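Local coordinates for protein probable TonB-dependent receptor (Pseudomonas aeruginosa, PDB 4K3F) that probably binds methionine in the periplasm for transport, as a lipoprotein of the NlpA family, and here holds selenomethionine between its two lobes, at residues I17-K22 with L32-F37; Q46-R51 with K70-V75; P61-F66 with I199-P204; V75-V80 with K214-L219; Y174-K179 with G234-A239. One frame throughout, in Å; residues are numbered along the deposited sequence. Where two conformers were deposited one is given.

Contact 1 (I17-K22 with L32-F37). With GOL (glycerol), chain I.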
# COMPACT_ATOMS: atom_id res chain seq x y z
N ILE A 17 1.81 11.19 7.81
CA ILE A 17 1.63 10.62 9.14
C ILE A 17 2.86 10.80 10.01
O ILE A 17 2.77 11.20 11.18
CB ILE A 17 1.27 9.12 9.02
CG1 ILE A 17 -0.14 8.97 8.43
CG2 ILE A 17 1.39 8.40 10.37
CD1 ILE A 17 -0.47 7.56 7.95
N LEU A 18 4.03 10.48 9.45
CA LEU A 18 5.27 10.64 10.16
C LEU A 18 5.58 12.09 10.56
O LEU A 18 6.06 12.31 11.69
CB LEU A 18 6.43 9.99 9.40
CG LEU A 18 6.35 8.47 9.26
CD1 LEU A 18 7.46 8.02 8.32
CD2 LEU A 18 6.47 7.72 10.58
N ASN A 19 5.25 13.07 9.70
CA ASN A 19 5.44 14.49 10.05
C ASN A 19 4.60 14.91 11.30
O ASN A 19 5.04 15.70 12.12
CB ASN A 19 5.05 15.41 8.89
CG ASN A 19 6.05 15.38 7.74
OD1 ASN A 19 7.23 15.28 7.94
ND2 ASN A 19 5.54 15.55 6.52
N VAL A 20 3.42 14.31 11.42
CA VAL A 20 2.51 14.62 12.53
C VAL A 20 2.98 13.93 13.81
O VAL A 20 2.77 14.46 14.88
CB VAL A 20 1.07 14.25 12.12
CG1 VAL A 20 0.08 14.33 13.26
CG2 VAL A 20 0.65 15.17 10.97
N VAL A 21 3.64 12.76 13.69
CA VAL A 21 4.12 12.06 14.91
C VAL A 21 5.43 12.66 15.37
O VAL A 21 5.78 12.51 16.55
CB VAL A 21 4.31 10.50 14.86
CG1 VAL A 21 3.01 9.78 14.71
CG2 VAL A 21 5.30 10.06 13.82
N LYS A 22 6.15 13.31 14.47
CA LYS A 22 7.53 13.72 14.79
C LYS A 22 7.65 14.57 16.05
O LYS A 22 8.47 14.32 16.88
CB LYS A 22 8.20 14.40 13.57
CG LYS A 22 9.56 15.01 13.86
CD LYS A 22 10.36 15.25 12.57
CE LYS A 22 11.68 15.91 12.94
NZ LYS A 22 12.62 15.97 11.80
N LEU A 32 13.09 11.99 15.00
CA LEU A 32 12.63 11.29 13.80
C LEU A 32 13.00 12.04 12.54
O LEU A 32 12.61 13.19 12.38
CB LEU A 32 11.13 11.12 13.83
CG LEU A 32 10.50 10.28 12.72
CD1 LEU A 32 10.99 8.83 12.78
CD2 LEU A 32 8.99 10.29 12.87
N LYS A 33 13.75 11.39 11.65
CA LYS A 33 14.23 11.98 10.39
C LYS A 33 13.64 11.20 9.24
O LYS A 33 13.95 9.99 9.04
CB LYS A 33 15.76 11.95 10.35
CG LYS A 33 16.41 12.71 11.51
CD LYS A 33 17.92 12.55 11.49
CE LYS A 33 18.57 13.03 12.76
NZ LYS A 33 19.82 12.27 13.05
N ILE A 34 12.80 11.87 8.47
CA ILE A 34 11.95 11.22 7.47
C ILE A 34 12.57 11.49 6.10
O ILE A 34 12.95 12.64 5.79
CB ILE A 34 10.54 11.84 7.49
CG1 ILE A 34 9.87 11.65 8.85
CG2 ILE A 34 9.67 11.27 6.38
CD1 ILE A 34 8.79 12.68 9.10
N LYS A 35 12.70 10.42 5.31
CA LYS A 35 13.23 10.52 3.96
C LYS A 35 12.19 9.99 3.00
O LYS A 35 11.80 8.81 3.09
CB LYS A 35 14.54 9.74 3.87
CG LYS A 35 15.75 10.47 4.49
CD LYS A 35 15.63 10.63 6.00
CE LYS A 35 16.96 10.93 6.66
NZ LYS A 35 17.53 12.21 6.16
N GLU A 36 11.74 10.82 2.07
CA GLU A 36 10.70 10.42 1.16
C GLU A 36 11.21 9.68 -0.07
O GLU A 36 12.22 10.09 -0.63
CB GLU A 36 9.93 11.62 0.68
CG GLU A 36 9.26 12.36 1.82
CD GLU A 36 8.21 13.37 1.39
OE1 GLU A 36 7.76 13.38 0.22
OE2 GLU A 36 7.83 14.16 2.25
N PHE A 37 10.52 8.63 -0.47
CA PHE A 37 10.84 7.88 -1.68
C PHE A 37 9.57 7.70 -2.49
O PHE A 37 8.49 7.59 -1.92
CB PHE A 37 11.40 6.51 -1.31
CG PHE A 37 12.77 6.56 -0.73
CD1 PHE A 37 12.95 6.78 0.62
CD2 PHE A 37 13.89 6.39 -1.54
CE1 PHE A 37 14.23 6.84 1.16
CE2 PHE A 37 15.15 6.45 -1.00
CZ PHE A 37 15.31 6.67 0.37
C1 GOL I . 8.81 14.23 5.10
O1 GOL I . 7.69 15.01 4.72
C2 GOL I . 10.08 15.04 4.90
O2 GOL I . 10.51 15.09 3.52
C3 GOL I . 9.80 16.45 5.38
O3 GOL I . 11.09 16.98 5.62
O HOH W 1 11.22 13.69 16.62
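Leu18 and Lys22 of helix 11-26 face Ile34 and Leu32 of strand 30-36, the two short axes coming within 9.1 Å and running nearly antiparallel at 165°. Ile34 presses its CD1 against the helix, 3.6 Å from CB of Leu18. The same methyl meets the amide of Asn19 at one corner, with CD1 of Ile34 only 3.2 Å from OD1 of Asn19. Leu32 uses one branch: its CD2 lies 3.8 Å from CG2 of Val21 and also packs against the carbonyl of Leu18. Branched apolar side chains suit this face, since they fill the layer between helix and sheet, where Leu18 and Leu32 both also touch Val7 of the neighbouring strand.

Toward solvent the chemistry turns polar. In Lys22 a chi1 of 172° swings CG away from the backbone N, and the extended chain beyond lays its methylenes over the carbonyl of Leu32 and makes a weak 2.8 Å hydrogen bond from NZ to O of Leu32. A water bridges O of Lys22 and N of Leu32. At the other end a glycerol, probably from the crystallisation liquor, links the segments: Asn19 ND2 donates to its O1, which in turn donates to Glu36 OE2. Together with strand 3-9, these elements form a beta-alpha-beta unit, in which the connecting helix covers the two parallel strands it joins.

Contact 2 (Q46-R51 with K70-V75); sequences QVSEKR and KGTDLV
Ser48 sets its hydroxyl against two side chains of the loop that follows helix 60-70. Its OG lies 3.3 Å from CD2 of Leu74 and about as close to CG, so the oxygen sits snugly on the branch point of the leucine. Two residues before Leu74, Thr72 brings a methyl, CG2 standing 3.6 Å from OG of Ser48. Val47, one residue earlier in the helix, adds an apolar touch at 3.6 Å between its CG1 and CD2 of Leu74. A small serine suits this place, because it lets the loop come close while the leucine's CD2 also lies against the valine.

Further out, partners position these groups. Ser48 OG, placed beside its own backbone N by a chi1 of -73°, makes a weak bond to the carbonyl of Asn44, one turn back. Thr72 turns its methyl to the helix and its OG1 to Asn67, whose ND2 also holds O of Leu74; one asparagine thus fixes both loop residues that touch Ser48. The carbonyl of Val47 receives NH1 of Arg203.

Beyond the last helical turn, Arg51 NE meets Glu49 OE1 at 2.8 Å in a salt bridge that lies in the guanidinium plane and uses the anti lone pair of the oxygen. The backbone there closes with Lys50 N to Val47 O and Arg51 N to Gln46 O, Lys50 having positive phi (62°): the Schellman motif that ends helix 42-48.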
# COMPACT_ATOMS: atom_id res chain seq x y z
N GLN A 46 17.34 0.53 1.21
CA GLN A 46 18.04 1.48 2.08
C GLN A 46 18.16 0.95 3.50
O GLN A 46 19.18 1.12 4.18
CB GLN A 46 17.31 2.82 2.13
CG GLN A 46 17.46 3.60 0.83
CD GLN A 46 18.69 4.47 0.77
OE1 GLN A 46 19.17 4.97 1.77
NE2 GLN A 46 19.16 4.70 -0.40
N VAL A 47 17.12 0.27 3.96
CA VAL A 47 17.17 -0.29 5.32
C VAL A 47 18.11 -1.50 5.41
O VAL A 47 18.94 -1.60 6.32
CB VAL A 47 15.74 -0.59 5.87
CG1 VAL A 47 15.81 -1.20 7.28
CG2 VAL A 47 14.94 0.69 5.98
N SER A 48 17.98 -2.37 4.43
CA SER A 48 18.79 -3.59 4.36
C SER A 48 20.25 -3.28 4.18
O SER A 48 21.08 -3.98 4.75
CB SER A 48 18.32 -4.48 3.24
OG SER A 48 17.09 -5.06 3.62
N GLU A 49 20.55 -2.20 3.45
CA GLU A 49 21.93 -1.72 3.27
C GLU A 49 22.44 -0.86 4.43
O GLU A 49 23.55 -0.29 4.36
CB GLU A 49 22.09 -0.99 1.94
CG GLU A 49 21.96 -1.91 0.76
CD GLU A 49 22.24 -1.23 -0.57
OE1 GLU A 49 22.40 0.02 -0.65
OE2 GLU A 49 22.25 -1.98 -1.56
N LYS A 50 21.65 -0.80 5.52
CA LYS A 50 22.05 -0.12 6.75
C LYS A 50 22.30 1.39 6.49
O LYS A 50 23.22 1.99 7.07
CB LYS A 50 23.27 -0.88 7.40
CG LYS A 50 23.15 -2.42 7.34
CD LYS A 50 24.33 -3.15 7.99
CE LYS A 50 24.21 -4.68 8.00
NZ LYS A 50 22.90 -5.15 8.60
N ARG A 51 21.50 1.98 5.63
CA ARG A 51 21.59 3.38 5.33
C ARG A 51 20.58 4.14 6.16
O ARG A 51 20.81 5.32 6.51
CB ARG A 51 21.39 3.67 3.86
CG ARG A 51 22.45 2.99 3.01
CD ARG A 51 22.31 3.21 1.51
NE ARG A 51 23.20 2.30 0.77
CZ ARG A 51 24.51 2.53 0.53
NH1 ARG A 51 25.10 3.64 0.92
NH2 ARG A 51 25.24 1.62 -0.08
N LYS A 70 14.71 -10.98 -2.54
CA LYS A 70 16.00 -10.35 -2.38
C LYS A 70 16.95 -11.02 -1.41
O LYS A 70 18.10 -10.61 -1.28
CB LYS A 70 15.75 -8.90 -1.94
CG LYS A 70 15.00 -8.10 -2.96
CD LYS A 70 15.58 -8.27 -4.36
CE LYS A 70 15.23 -7.11 -5.28
NZ LYS A 70 13.78 -6.82 -5.29
N GLY A 71 16.47 -12.02 -0.68
CA GLY A 71 17.26 -12.69 0.36
C GLY A 71 17.59 -11.83 1.57
O GLY A 71 18.66 -11.96 2.16
N THR A 72 16.66 -10.96 1.93
CA THR A 72 16.85 -10.04 3.07
C THR A 72 16.04 -10.49 4.27
O THR A 72 15.28 -11.47 4.23
CB THR A 72 16.48 -8.60 2.66
OG1 THR A 72 15.19 -8.56 2.06
CG2 THR A 72 17.52 -8.09 1.64
N ASP A 73 16.21 -9.79 5.37
CA ASP A 73 15.55 -10.23 6.60
C ASP A 73 14.98 -9.07 7.37
O ASP A 73 15.08 -9.00 8.62
CB ASP A 73 16.45 -11.15 7.45
CG ASP A 73 17.47 -10.43 8.23
OD1 ASP A 73 17.91 -9.36 7.80
OD2 ASP A 73 17.85 -10.97 9.31
N LEU A 74 14.33 -8.16 6.65
CA LEU A 74 13.63 -7.07 7.27
C LEU A 74 12.41 -7.60 8.04
O LEU A 74 11.81 -8.60 7.65
CB LEU A 74 13.20 -6.04 6.22
CG LEU A 74 14.33 -5.39 5.45
CD1 LEU A 74 13.73 -4.42 4.43
CD2 LEU A 74 15.32 -4.69 6.34
N VAL A 75 12.06 -6.91 9.11
CA VAL A 75 11.02 -7.42 10.02
C VAL A 75 9.98 -6.32 10.29
O VAL A 75 10.26 -5.12 10.48
CB VAL A 75 11.63 -7.94 11.37
CG1 VAL A 75 12.47 -9.18 11.10
CG2 VAL A 75 12.51 -6.90 12.06

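Contact 3 (P61-F66 with I199-P204); sequences PYLDEF and ILVARP. With MSE (selenomethionine), chain B.
Leu63 carries the whole apolar contact between helix 60-70 and strand 198-202. Its CD2 is shared, lying 3.9 Å from CD1 of Ile199 and equally near CG2 of Val201. The two approaches differ: Leu63 crosses Ile199 at about a right angle, but meets Val201 tip to tip, with a second pairing of Leu63 CD1 and Val201 CG1 at 4.1 Å. A chi1 of 174° carries CG of the leucine out from its helix, and both methyls spread over the strand. Ile199 and Val201, alternate residues of the strand, point to this face, and branched aliphatic chains fill it without leaving a polar group to be satisfied.

The ligand interaction belongs to Tyr62, the residue before. The methyl CE of the bound selenomethionine stands 3.6 Å above the ring plane of Tyr62, over the ring centre, in the geometry of a CH-pi contact. The selenium atom lies nearer the root of the side chain, 3.5 Å from CB of Tyr62.

Polar bonds hold the tyrosine in place. Its OH is hydrogen-bonded to the carbonyl of Tyr40, while its N bonds to ND1 of His59; both residues also line the pocket. Glu83, Arg115, Asn171 and Asn198 bind the ligand by hydrogen bonds, leaving its selenoether tail to the face of Tyr62, an arrangement well matched to the methionine site of an NlpA-family binding protein.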
# COMPACT_ATOMS: atom_id res chain seq x y z
N PRO A 61 2.28 -8.82 3.20
CA PRO A 61 2.53 -9.70 2.06
C PRO A 61 3.66 -9.22 1.16
O PRO A 61 4.49 -10.02 0.74
CB PRO A 61 1.19 -9.74 1.36
CG PRO A 61 0.19 -9.52 2.48
CD PRO A 61 0.84 -8.56 3.42
N TYR A 62 3.71 -7.95 0.91
CA TYR A 62 4.77 -7.36 0.07
C TYR A 62 6.16 -7.57 0.70
O TYR A 62 7.11 -7.99 0.02
CB TYR A 62 4.49 -5.87 -0.18
CG TYR A 62 5.49 -5.26 -1.12
CD1 TYR A 62 6.68 -4.75 -0.65
CD2 TYR A 62 5.26 -5.24 -2.52
CE1 TYR A 62 7.60 -4.21 -1.50
CE2 TYR A 62 6.19 -4.70 -3.39
CZ TYR A 62 7.36 -4.19 -2.88
OH TYR A 62 8.30 -3.68 -3.77
N LEU A 63 6.25 -7.34 1.99
CA LEU A 63 7.51 -7.49 2.72
C LEU A 63 7.98 -8.92 2.60
O LEU A 63 9.17 -9.18 2.38
CB LEU A 63 7.35 -7.07 4.18
CG LEU A 63 8.58 -7.34 5.01
CD1 LEU A 63 9.79 -6.56 4.54
CD2 LEU A 63 8.28 -7.10 6.50
N ASP A 64 7.08 -9.85 2.88
CA ASP A 64 7.49 -11.26 2.90
C ASP A 64 8.04 -11.70 1.52
O ASP A 64 9.09 -12.41 1.40
CB ASP A 64 6.31 -12.16 3.29
CG ASP A 64 5.84 -11.98 4.73
OD1 ASP A 64 6.56 -11.41 5.55
OD2 ASP A 64 4.70 -12.45 5.04
N GLU A 65 7.33 -11.30 0.46
CA GLU A 65 7.75 -11.57 -0.89
C GLU A 65 9.05 -10.85 -1.24
O GLU A 65 9.93 -11.43 -1.89
CB GLU A 65 6.64 -11.18 -1.87
CG GLU A 65 6.98 -11.35 -3.33
CD GLU A 65 7.39 -12.76 -3.74
OE1 GLU A 65 7.03 -13.76 -3.07
OE2 GLU A 65 8.03 -12.86 -4.80
N PHE A 66 9.19 -9.60 -0.74
CA PHE A 66 10.42 -8.85 -0.98
C PHE A 66 11.62 -9.56 -0.31
O PHE A 66 12.66 -9.77 -0.94
CB PHE A 66 10.23 -7.39 -0.55
CG PHE A 66 11.29 -6.46 -1.10
CD1 PHE A 66 12.54 -6.42 -0.52
CD2 PHE A 66 11.01 -5.65 -2.17
CE1 PHE A 66 13.51 -5.58 -1.04
CE2 PHE A 66 11.96 -4.78 -2.66
CZ PHE A 66 13.22 -4.78 -2.11
N ILE A 199 2.72 -1.46 7.43
CA ILE A 199 3.52 -1.71 8.59
C ILE A 199 4.79 -0.85 8.62
O ILE A 199 5.42 -0.58 7.59
CB ILE A 199 3.94 -3.20 8.63
CG1 ILE A 199 4.41 -3.68 7.24
CG2 ILE A 199 2.74 -4.04 9.04
CD1 ILE A 199 5.08 -5.02 7.22
N LEU A 200 5.18 -0.53 9.82
CA LEU A 200 6.51 0.01 10.07
C LEU A 200 7.46 -1.19 10.02
O LEU A 200 7.18 -2.20 10.66
CB LEU A 200 6.55 0.64 11.44
CG LEU A 200 7.91 1.08 11.97
CD1 LEU A 200 8.42 2.22 11.18
CD2 LEU A 200 7.80 1.49 13.44
N VAL A 201 8.60 -1.07 9.33
CA VAL A 201 9.51 -2.19 9.07
C VAL A 201 10.89 -1.75 9.47
O VAL A 201 11.31 -0.59 9.22
CB VAL A 201 9.46 -2.61 7.56
CG1 VAL A 201 10.57 -3.58 7.20
CG2 VAL A 201 8.11 -3.25 7.32
N ALA A 202 11.62 -2.65 10.09
CA ALA A 202 12.98 -2.35 10.51
C ALA A 202 13.81 -3.60 10.42
O ALA A 202 13.53 -4.43 9.57
CB ALA A 202 12.94 -1.71 11.90
N ARG A 203 14.84 -3.73 11.25
CA ARG A 203 15.74 -4.88 11.20
C ARG A 203 15.73 -5.62 12.53
O ARG A 203 15.36 -5.05 13.54
CB ARG A 203 17.15 -4.37 10.95
CG ARG A 203 17.31 -3.71 9.57
CD ARG A 203 18.76 -3.45 9.18
NE ARG A 203 19.39 -2.63 10.20
CZ ARG A 203 19.51 -1.30 10.19
NH1 ARG A 203 19.22 -0.59 9.09
NH2 ARG A 203 20.00 -0.70 11.25
N PRO A 204 16.20 -6.88 12.55
CA PRO A 204 16.37 -7.51 13.86
C PRO A 204 17.13 -6.69 14.88
O PRO A 204 16.79 -6.73 16.06
CB PRO A 204 17.07 -8.82 13.53
CG PRO A 204 16.53 -9.15 12.15
CD PRO A 204 16.47 -7.82 11.44
N MSE B . 0.46 1.76 0.50
CA MSE B . 0.40 0.62 -0.45
C MSE B . -0.94 -0.08 -0.21
O MSE B . -1.32 -0.28 0.95
OXT MSE B . -1.62 -0.47 -1.16
CB MSE B . 1.57 -0.36 -0.25
CG MSE B . 1.54 -1.51 -1.22
SE MSE B . 2.95 -2.80 -0.80
CE MSE B . 4.47 -1.77 -1.24

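Contact 4 (V75-V80 with K214-L219)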
# COMPACT_ATOMS: atom_id res chain seq x y z
N VAL A 75 12.06 -6.91 9.11
CA VAL A 75 11.02 -7.42 10.02
C VAL A 75 9.98 -6.32 10.29
O VAL A 75 10.26 -5.12 10.48
CB VAL A 75 11.63 -7.94 11.37
CG1 VAL A 75 12.47 -9.18 11.10
CG2 VAL A 75 12.51 -6.90 12.06
N ALA A 76 8.75 -6.76 10.40
CA ALA A 76 7.68 -5.85 10.73
C ALA A 76 7.72 -5.46 12.21
O ALA A 76 7.97 -6.27 13.06
CB ALA A 76 6.35 -6.53 10.42
N VAL A 77 7.42 -4.22 12.51
CA VAL A 77 7.41 -3.68 13.88
C VAL A 77 5.97 -3.52 14.39
O VAL A 77 5.64 -4.02 15.50
CB VAL A 77 8.14 -2.33 13.96
CG1 VAL A 77 8.11 -1.80 15.40
CG2 VAL A 77 9.56 -2.47 13.46
N THR A 78 5.14 -2.85 13.60
CA THR A 78 3.74 -2.64 13.97
C THR A 78 2.92 -2.23 12.78
O THR A 78 3.46 -1.76 11.78
CB THR A 78 3.60 -1.59 15.08
OG1 THR A 78 2.31 -1.74 15.71
CG2 THR A 78 3.74 -0.16 14.58
N GLY A 79 1.61 -2.46 12.88
CA GLY A 79 0.69 -2.09 11.85
C GLY A 79 0.10 -0.74 12.14
O GLY A 79 -0.09 -0.35 13.30
N VAL A 80 -0.17 0.02 11.10
CA VAL A 80 -0.64 1.36 11.26
C VAL A 80 -1.99 1.62 10.63
O VAL A 80 -2.87 2.13 11.31
CB VAL A 80 0.39 2.38 10.76
CG1 VAL A 80 -0.11 3.79 11.06
CG2 VAL A 80 1.75 2.20 11.42
N LYS A 214 9.14 3.58 20.76
CA LYS A 214 8.43 4.86 20.96
C LYS A 214 7.73 5.23 19.66
O LYS A 214 6.58 5.65 19.71
CB LYS A 214 9.40 5.92 21.37
CG LYS A 214 9.83 5.78 22.82
CD LYS A 214 10.95 6.70 23.20
CE LYS A 214 11.19 6.68 24.71
NZ LYS A 214 12.47 7.38 24.97
N LEU A 215 8.39 5.08 18.51
CA LEU A 215 7.71 5.36 17.23
C LEU A 215 6.50 4.48 17.04
O LEU A 215 5.43 4.96 16.67
CB LEU A 215 8.65 5.21 16.04
CG LEU A 215 8.04 5.42 14.62
CD1 LEU A 215 7.37 6.76 14.40
CD2 LEU A 215 9.10 5.24 13.55
N ALA A 216 6.67 3.16 17.23
CA ALA A 216 5.56 2.21 17.11
C ALA A 216 4.35 2.63 18.00
O ALA A 216 3.20 2.60 17.55
CB ALA A 216 6.03 0.78 17.43
N LYS A 217 4.61 3.00 19.26
CA LYS A 217 3.56 3.40 20.17
C LYS A 217 2.89 4.68 19.69
O LYS A 217 1.68 4.77 19.74
CB LYS A 217 4.11 3.58 21.59
CG LYS A 217 3.07 3.98 22.62
CD LYS A 217 3.52 3.64 24.04
CE LYS A 217 2.82 4.49 25.10
NZ LYS A 217 3.63 4.52 26.35
N ALA A 218 3.67 5.65 19.24
CA ALA A 218 3.11 6.92 18.73
C ALA A 218 2.21 6.69 17.54
O ALA A 218 1.20 7.36 17.36
CB ALA A 218 4.22 7.90 18.35
N LEU A 219 2.55 5.68 16.72
CA LEU A 219 1.76 5.37 15.53
C LEU A 219 0.46 4.67 15.86
O LEU A 219 -0.34 4.46 14.96
CB LEU A 219 2.57 4.51 14.54
CG LEU A 219 3.72 5.26 13.87
CD1 LEU A 219 4.66 4.31 13.16
CD2 LEU A 219 3.19 6.25 12.87
O HOH W 2 2.35 -0.11 17.93
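Ala216 turns its single methyl into the angle between Val77 and Thr78, two consecutive residues of strand 75-82. CB of Ala216 is 3.9 Å from CG1 of Val77 and 3.8 Å from CG2 of Thr78. A side chain this small lets the helix come close, the CA atoms of Thr78 and Ala216 lying 6.1 Å apart. Thr78 divides its branches: with OG1 opposite the backbone N (chi1 -161°), its methyl packs on the alanine and its hydroxyl faces a water. That water lies 2.8 Å from OG1 of Thr78 and gives a weak hydrogen bond to the carbonyl of Ala216.

About one helical turn after Ala216, Leu219 lies obliquely across Val80. CG2 of Val80 rests 4.0 Å from CB of Leu219, and at the same distance from its CD1, while CG1 of Val80 covers the carbonyl of Leu219. Beyond the segments, Leu219 also touches Ile17 of helix 11-26.

O of Leu219 is buried here with no polar partner in the model, which probably costs some stability. Methyl contacts carry the rest of the interface, and its polar component is confined to a water at the threonine side.

Contact 5 (Y174-K179 with G234-A239)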
# COMPACT_ATOMS: atom_id res chain seq x y z
N TYR A 174 -0.58 5.92 -4.28
CA TYR A 174 -0.40 6.50 -5.58
C TYR A 174 -1.68 7.20 -6.08
O TYR A 174 -1.59 8.27 -6.67
CB TYR A 174 0.10 5.49 -6.60
CG TYR A 174 1.52 5.03 -6.34
CD1 TYR A 174 2.55 5.94 -6.15
CD2 TYR A 174 1.82 3.69 -6.28
CE1 TYR A 174 3.84 5.55 -5.91
CE2 TYR A 174 3.11 3.26 -6.06
CZ TYR A 174 4.13 4.17 -5.83
OH TYR A 174 5.41 3.72 -5.64
N ALA A 175 -2.84 6.62 -5.83
CA ALA A 175 -4.09 7.26 -6.20
C ALA A 175 -4.28 8.65 -5.55
O ALA A 175 -4.66 9.59 -6.22
CB ALA A 175 -5.24 6.35 -5.85
N LEU A 176 -3.99 8.75 -4.25
CA LEU A 176 -4.12 9.98 -3.50
C LEU A 176 -3.12 11.00 -4.02
O LEU A 176 -3.44 12.15 -4.13
CB LEU A 176 -3.89 9.73 -2.01
CG LEU A 176 -4.96 8.93 -1.26
CD1 LEU A 176 -4.51 8.64 0.16
CD2 LEU A 176 -6.28 9.68 -1.27
N GLU A 177 -1.89 10.61 -4.37
CA GLU A 177 -0.97 11.61 -4.97
C GLU A 177 -1.45 12.14 -6.31
O GLU A 177 -1.15 13.27 -6.70
CB GLU A 177 0.44 11.06 -5.15
CG GLU A 177 1.18 10.82 -3.87
CD GLU A 177 2.63 10.54 -4.16
OE1 GLU A 177 3.37 11.52 -4.42
OE2 GLU A 177 3.03 9.36 -4.19
N ALA A 178 -2.18 11.30 -7.03
CA ALA A 178 -2.76 11.66 -8.31
C ALA A 178 -4.10 12.43 -8.19
O ALA A 178 -4.74 12.68 -9.20
CB ALA A 178 -2.97 10.39 -9.15
N LYS A 179 -4.52 12.73 -6.96
CA LYS A 179 -5.81 13.40 -6.66
C LYS A 179 -7.02 12.57 -7.01
O LYS A 179 -8.09 13.12 -7.24
CB LYS A 179 -5.90 14.79 -7.33
CG LYS A 179 -4.71 15.70 -7.06
CD LYS A 179 -4.39 15.76 -5.57
CE LYS A 179 -3.45 16.90 -5.23
NZ LYS A 179 -4.13 18.22 -5.35
N GLY A 234 -11.66 8.41 5.22
CA GLY A 234 -12.03 7.04 4.94
C GLY A 234 -11.18 6.36 3.88
O GLY A 234 -11.25 5.14 3.72
N ALA A 235 -10.36 7.11 3.14
CA ALA A 235 -9.47 6.48 2.14
C ALA A 235 -8.33 5.70 2.78
O ALA A 235 -7.74 4.76 2.16
CB ALA A 235 -8.92 7.54 1.21
N VAL A 236 -7.98 6.11 4.01
CA VAL A 236 -6.94 5.49 4.82
C VAL A 236 -7.59 5.20 6.16
O VAL A 236 -8.20 6.10 6.77
CB VAL A 236 -5.71 6.41 4.96
CG1 VAL A 236 -4.63 5.75 5.80
CG2 VAL A 236 -5.20 6.78 3.59
N VAL A 237 -7.59 3.93 6.53
CA VAL A 237 -8.30 3.45 7.71
C VAL A 237 -7.30 3.07 8.79
O VAL A 237 -6.40 2.24 8.55
CB VAL A 237 -9.14 2.23 7.32
CG1 VAL A 237 -9.87 1.67 8.54
CG2 VAL A 237 -10.12 2.57 6.21
N PRO A 238 -7.39 3.66 10.00
CA PRO A 238 -6.54 3.21 11.06
C PRO A 238 -6.70 1.71 11.37
O PRO A 238 -7.83 1.18 11.35
CB PRO A 238 -6.99 4.04 12.26
CG PRO A 238 -7.78 5.19 11.71
CD PRO A 238 -8.34 4.72 10.42
N ALA A 239 -5.59 1.05 11.68
CA ALA A 239 -5.56 -0.39 11.89
C ALA A 239 -5.32 -0.69 13.37
O ALA A 239 -4.61 -1.61 13.72
CB ALA A 239 -4.46 -1.00 11.04
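Leu176 of helix 172-177 reaches across to Ala235 and Val236, in the loop that leads from helix 222-232 to the short strand 237-238. In that loop Gly234 has a phi of 94°; a side chain would there press on the preceding carbonyl oxygen, so glycine fits the turn. Ala235 follows with its CB directed to the helix, 4.2 Å from CD2 of Leu176. Its short side chain allows the loop to lie beside the leucine.

Val236 takes the other branch. Its CG2 lies 4.0 Å from CD1 of Leu176, the two side chains crossing at a slant, so that the fork of the leucine straddles consecutive residues. A beta-branched valine suits the spot, since it presents one methyl to the leucine while its backbone already extends toward the strand. Leu176 owes this reach to a CG placed opposite its carbonyl carbon (chi1 -70°) and an extended second torsion. Val236 also packs on Ile228 of helix 222-232.

Helix 172-177 follows strand 167-170 of the five-stranded sheet, whereas strand 237-238 edges the six-stranded one. The contact thus joins the two lobes of the periplasmic-binding-protein fold beside their cleft, where Asn171 and Asn173 line the ligand pocket, and it is consistent with lobes closed on the bound selenomethionine.

Past Val236 the chain enters the strand, where the backbone of Val237 pairs with Ile82 and that of Ala239 with Val80, while Pro238 between them touches helix 222-232.

Contacts 3 and 5 are buried and wholly apolar between their segments, while contacts 1, 2 and 4 lie farther from the centre of the chain, partly open, and bring in polar side chains: at the edge in contact 1, in the middle of contacts 2 and 4. Contacts 1, 3, 4 and 5 all reach the six-stranded sheet. In it strands 198-202 and 75-82 are neighbours, tying contact 3 to contact 4 by backbone bonds such as Val77 N to Leu200 O, and strand 237-238 ties contact 4 to contact 5. Val21 and Ile17 pack on Leu215 and Leu219, joining contacts 1 and 4. Contact 2 shares Val75 with contact 4. Of the five, contact 5 alone pairs segments from different lobes.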